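PDB 4ZV9: uncharacterized protein from Escherichia coli O157:H7, which probably acts as a hydrolase of the dienelactone hydrolase family, built on the alpha/beta-hydrolase fold, though its substrate is not known. Local coordinates for residues Ala149-Gly154 and Leu169-Ala174; Tyr201-Val206 and Asp224-Arg229. One frame throughout, in Å; residues are numbered along the deposited sequence.

Interaction 1 of 2, residues Ala149-Gly154 and Leu169-Ala174; sequences AVPFYG and LLLHFA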
# COMPACT_ATOMS: atom_id res chain seq x y z
N ALA A 149 7.91 -3.51 -2.86
CA ALA A 149 7.23 -2.57 -1.96
C ALA A 149 7.30 -1.17 -2.55
O ALA A 149 8.36 -0.74 -3.05
CB ALA A 149 7.87 -2.60 -0.59
N VAL A 150 6.19 -0.45 -2.48
CA VAL A 150 6.08 0.87 -3.07
C VAL A 150 5.47 1.87 -2.08
O VAL A 150 4.26 2.10 -2.08
CB VAL A 150 5.26 0.83 -4.38
CG1 VAL A 150 5.28 2.18 -5.08
CG2 VAL A 150 5.78 -0.24 -5.31
N PRO A 151 6.30 2.44 -1.20
CA PRO A 151 5.79 3.43 -0.26
C PRO A 151 5.62 4.82 -0.87
O PRO A 151 6.56 5.35 -1.48
CB PRO A 151 6.87 3.47 0.83
CG PRO A 151 8.11 3.03 0.14
CD PRO A 151 7.65 1.98 -0.82
N PHE A 152 4.41 5.39 -0.73
CA PHE A 152 4.17 6.77 -1.10
C PHE A 152 4.27 7.63 0.16
O PHE A 152 3.50 7.44 1.12
CB PHE A 152 2.79 6.97 -1.69
CG PHE A 152 2.63 6.50 -3.11
CD1 PHE A 152 2.54 5.16 -3.41
CD2 PHE A 152 2.42 7.42 -4.12
CE1 PHE A 152 2.32 4.73 -4.71
CE2 PHE A 152 2.20 7.01 -5.42
CZ PHE A 152 2.16 5.66 -5.72
N TYR A 153 5.19 8.60 0.13
CA TYR A 153 5.38 9.58 1.21
C TYR A 153 5.05 9.04 2.59
O TYR A 153 4.18 9.55 3.29
CB TYR A 153 4.64 10.90 0.92
CG TYR A 153 3.35 10.75 0.14
CD1 TYR A 153 2.17 10.35 0.76
CD2 TYR A 153 3.32 11.06 -1.21
CE1 TYR A 153 0.98 10.25 0.03
CE2 TYR A 153 2.15 10.96 -1.94
CZ TYR A 153 0.99 10.56 -1.31
OH TYR A 153 -0.14 10.44 -2.07
N GLY A 154 5.81 8.01 2.98
CA GLY A 154 5.65 7.35 4.28
C GLY A 154 6.93 7.22 5.07
O GLY A 154 8.03 7.40 4.53
N LEU A 169 12.50 -1.83 -3.76
CA LEU A 169 11.74 -0.67 -3.25
C LEU A 169 11.60 0.45 -4.27
O LEU A 169 12.61 0.88 -4.86
CB LEU A 169 12.46 -0.08 -2.04
CG LEU A 169 12.34 -0.80 -0.72
CD1 LEU A 169 13.42 -0.29 0.22
CD2 LEU A 169 10.96 -0.56 -0.14
N LEU A 170 10.38 0.93 -4.45
CA LEU A 170 10.13 2.09 -5.28
C LEU A 170 9.55 3.12 -4.33
O LEU A 170 8.43 2.94 -3.84
CB LEU A 170 9.15 1.79 -6.42
CG LEU A 170 8.70 3.01 -7.23
CD1 LEU A 170 9.86 3.71 -7.92
CD2 LEU A 170 7.65 2.59 -8.25
N LEU A 171 10.29 4.19 -4.07
CA LEU A 171 9.83 5.19 -3.11
C LEU A 171 9.45 6.52 -3.78
O LEU A 171 10.20 7.06 -4.59
CB LEU A 171 10.89 5.44 -2.04
CG LEU A 171 11.42 4.18 -1.35
CD1 LEU A 171 12.74 3.74 -1.98
CD2 LEU A 171 11.64 4.40 0.13
N HIS A 172 8.26 7.01 -3.45
CA HIS A 172 7.77 8.29 -3.97
C HIS A 172 7.74 9.31 -2.83
O HIS A 172 7.07 9.10 -1.81
CB HIS A 172 6.37 8.15 -4.53
CG HIS A 172 6.23 7.08 -5.56
ND1 HIS A 172 6.70 7.22 -6.85
CD2 HIS A 172 5.64 5.86 -5.51
CE1 HIS A 172 6.42 6.13 -7.55
NE2 HIS A 172 5.77 5.29 -6.76
N PHE A 173 8.44 10.43 -3.02
CA PHE A 173 8.47 11.49 -2.02
C PHE A 173 8.00 12.81 -2.62
O PHE A 173 8.23 13.07 -3.80
CB PHE A 173 9.88 11.69 -1.48
CG PHE A 173 10.44 10.50 -0.76
CD1 PHE A 173 9.92 10.11 0.47
CD2 PHE A 173 11.53 9.82 -1.27
CE1 PHE A 173 10.45 9.03 1.15
CE2 PHE A 173 12.07 8.74 -0.58
CZ PHE A 173 11.54 8.35 0.63
N ALA A 174 7.34 13.63 -1.81
CA ALA A 174 6.91 14.95 -2.23
C ALA A 174 7.95 15.96 -1.75
O ALA A 174 8.37 15.92 -0.59
CB ALA A 174 5.56 15.27 -1.65
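H172, on strand 169-174, and F152, just past the end of strand 148-151, lie side by side and carry much of this buried contact. In H172 the ring branch is anti to the carbonyl carbon (chi1 -55°), which sets its CD2 3.4 Å above the plane of the F152 ring, over the centre. The planes meet obliquely, at 36°. V150 CG1, anti to its own backbone N, reaches the edge of the imidazole 3.6 Å from H172 NE2. Methyl and phenyl pack the ring; its rotation is fixed by hydrogen bonds that satisfy both buried nitrogens, ND1 with Y203 OH and NE2 with T230 OG1. On the face that carries V150, L170 and H172, L170 lies alongside V150, and helix 220-237 packs over the group. On the other face P151, L169 and L171 pack on helix 132-142, and the two leucines also on helix 184-193; A149 CB lies against L169 CD2, and P151 CG meets L171 CD2 at 3.8 Å. Three nearly straight backbone bonds join the segments: L170 N to A149 O (3.0 Å), H172 N to P151 O (3.1 Å) and Y153 N to H172 O (2.7 Å). P151 has no N-H for L170 O, which instead receives the CA-H of V150 (CA to O 3.2 Å). Beyond F152 the chain turns away at Y153, whose hydroxyl is bonded to H211 N. Parallel strands covered by helices are characteristic of the C-terminal half of the alpha/beta-hydrolase fold; D177 and H208, both beside Y153, are probably its triad acid and histidine, by analogy with the family.

Interaction 2 of 2, residues Tyr201-Val206 and Asp224-Arg229; sequences YIYPGV and DLAWQR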
# COMPACT_ATOMS: atom_id res chain seq x y z
N TYR A 201 12.07 8.70 -6.07
CA TYR A 201 11.75 9.89 -6.83
C TYR A 201 11.17 10.95 -5.93
O TYR A 201 10.31 10.67 -5.08
CB TYR A 201 10.75 9.55 -7.94
CG TYR A 201 11.31 8.59 -8.94
CD1 TYR A 201 12.13 9.04 -9.98
CD2 TYR A 201 11.06 7.23 -8.84
CE1 TYR A 201 12.67 8.15 -10.90
CE2 TYR A 201 11.58 6.34 -9.76
CZ TYR A 201 12.39 6.80 -10.78
OH TYR A 201 12.92 5.91 -11.67
N ILE A 202 11.67 12.17 -6.09
CA ILE A 202 11.17 13.31 -5.36
C ILE A 202 10.42 14.16 -6.38
O ILE A 202 11.01 14.64 -7.34
CB ILE A 202 12.31 14.10 -4.70
CG1 ILE A 202 13.03 13.19 -3.71
CG2 ILE A 202 11.77 15.32 -3.97
CD1 ILE A 202 14.35 13.74 -3.21
N TYR A 203 9.13 14.37 -6.15
CA TYR A 203 8.27 15.09 -7.07
C TYR A 203 8.30 16.58 -6.71
O TYR A 203 7.93 16.94 -5.60
CB TYR A 203 6.85 14.49 -7.04
CG TYR A 203 6.87 13.05 -7.51
CD1 TYR A 203 7.26 12.03 -6.66
CD2 TYR A 203 6.56 12.72 -8.83
CE1 TYR A 203 7.32 10.72 -7.09
CE2 TYR A 203 6.62 11.41 -9.28
CZ TYR A 203 6.99 10.41 -8.41
OH TYR A 203 7.07 9.10 -8.84
N PRO A 204 8.79 17.43 -7.64
CA PRO A 204 8.92 18.85 -7.31
C PRO A 204 7.61 19.61 -7.16
O PRO A 204 6.61 19.28 -7.79
CB PRO A 204 9.73 19.42 -8.48
CG PRO A 204 9.45 18.51 -9.62
CD PRO A 204 9.17 17.15 -9.04
N GLY A 205 7.62 20.60 -6.27
CA GLY A 205 6.49 21.50 -6.08
C GLY A 205 5.20 20.94 -5.52
O GLY A 205 4.18 21.62 -5.56
N VAL A 206 5.23 19.71 -5.00
CA VAL A 206 4.03 19.11 -4.43
C VAL A 206 4.29 18.68 -3.00
O VAL A 206 5.44 18.58 -2.55
CB VAL A 206 3.51 17.90 -5.24
CG1 VAL A 206 3.14 18.33 -6.65
CG2 VAL A 206 4.55 16.77 -5.28
N ASP A 224 -0.13 10.86 -11.60
CA ASP A 224 -0.10 10.01 -12.79
C ASP A 224 1.28 9.45 -13.05
O ASP A 224 1.42 8.27 -13.37
CB ASP A 224 -0.61 10.75 -14.03
CG ASP A 224 -2.11 11.03 -13.99
OD1 ASP A 224 -2.80 10.49 -13.11
OD2 ASP A 224 -2.60 11.77 -14.85
N LEU A 225 2.31 10.29 -12.92
CA LEU A 225 3.69 9.85 -13.14
C LEU A 225 4.10 8.81 -12.11
O LEU A 225 4.65 7.76 -12.45
CB LEU A 225 4.64 11.04 -13.10
CG LEU A 225 6.13 10.76 -13.32
CD1 LEU A 225 6.40 10.09 -14.67
CD2 LEU A 225 6.90 12.07 -13.23
N ALA A 226 3.81 9.07 -10.85
CA ALA A 226 4.10 8.10 -9.78
C ALA A 226 3.37 6.77 -10.02
O ALA A 226 3.93 5.68 -9.79
CB ALA A 226 3.75 8.67 -8.43
N TRP A 227 2.13 6.85 -10.49
CA TRP A 227 1.37 5.63 -10.70
C TRP A 227 1.95 4.83 -11.87
O TRP A 227 2.02 3.61 -11.80
CB TRP A 227 -0.11 5.90 -10.91
CG TRP A 227 -0.93 4.65 -10.82
CD1 TRP A 227 -1.62 4.05 -11.81
CD2 TRP A 227 -1.12 3.84 -9.64
NE1 TRP A 227 -2.27 2.93 -11.34
CE2 TRP A 227 -1.97 2.78 -10.01
CE3 TRP A 227 -0.67 3.91 -8.33
CZ2 TRP A 227 -2.37 1.78 -9.11
CZ3 TRP A 227 -1.07 2.95 -7.42
CH2 TRP A 227 -1.93 1.89 -7.82
N GLN A 228 2.34 5.51 -12.94
CA GLN A 228 2.93 4.83 -14.10
C GLN A 228 4.17 4.10 -13.67
O GLN A 228 4.37 2.95 -14.04
CB GLN A 228 3.30 5.83 -15.18
CG GLN A 228 3.90 5.24 -16.46
CD GLN A 228 4.36 6.30 -17.45
OE1 GLN A 228 4.74 7.42 -17.08
NE2 GLN A 228 4.34 5.95 -18.73
N ARG A 229 5.00 4.77 -12.88
CA ARG A 229 6.21 4.13 -12.35
C ARG A 229 5.88 2.92 -11.47
O ARG A 229 6.56 1.89 -11.52
CB ARG A 229 7.05 5.14 -11.58
CG ARG A 229 7.79 6.11 -12.49
CD ARG A 229 8.29 7.30 -11.69
NE ARG A 229 9.13 8.18 -12.49
CZ ARG A 229 9.46 9.42 -12.15
NH1 ARG A 229 8.99 9.97 -11.03
NH2 ARG A 229 10.26 10.12 -12.95
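The guanidinium of R229 is sandwiched between an aromatic ring and an aliphatic side chain. On one face it lies flat on Y201, the planes 14° apart and R229 CZ 3.7 Å from the ring centroid, a stacked cation-pi pair. The opposite face is backed by L225, one helical turn earlier, whose CG stands 3.7 Å above its centre. At the edge sits Y203: NH1 of R229 gives a hydrogen bond of 3.0 Å to Y203 OH, which lies almost exactly in the guanidinium plane. Arginine suits the place because its chain, extended from CG to NE, spans the gap from helix to strand, and CD also rests over the Y201 ring. A226 is small enough to let the Y203 hydroxyl come within 3.4 Å of its CB, while L225 CD2 touches Y203 CE2. Y201 and Y203, two residues apart on the strand, both face the helix, and the Y201 hydroxyl is bonded to E199. The Y203 hydroxyl, already bonded to the H172 imidazole, also accepts the R229 bond. Two bonds thus restrain the orientation of the phenol, and the adjacent positive charge would be expected to polarise it and perhaps lower its pKa.

How the interactions relate
After five strands of the main sheet, the chain reaches 149-154, on the outermost strand, runs through a connection of 14 residues without helix or strand, and returns as 169-174, parallel to it: interaction 1 closes this loop and carries the sheet on to the pair 169-174 and 198-203. The chain then passes through helices 178-181 and 184-193 to strand 198-203, and interaction 2 closes a second loop from 201-206 to helix 220-237, setting that helix over the pair. The loops follow in series, neither nested nor crossed. They meet because the paired strands are neighbours: F173 N lies 2.8 Å from Y201 O, a probable hydrogen bond. H172 CE1 also packs on A226 O.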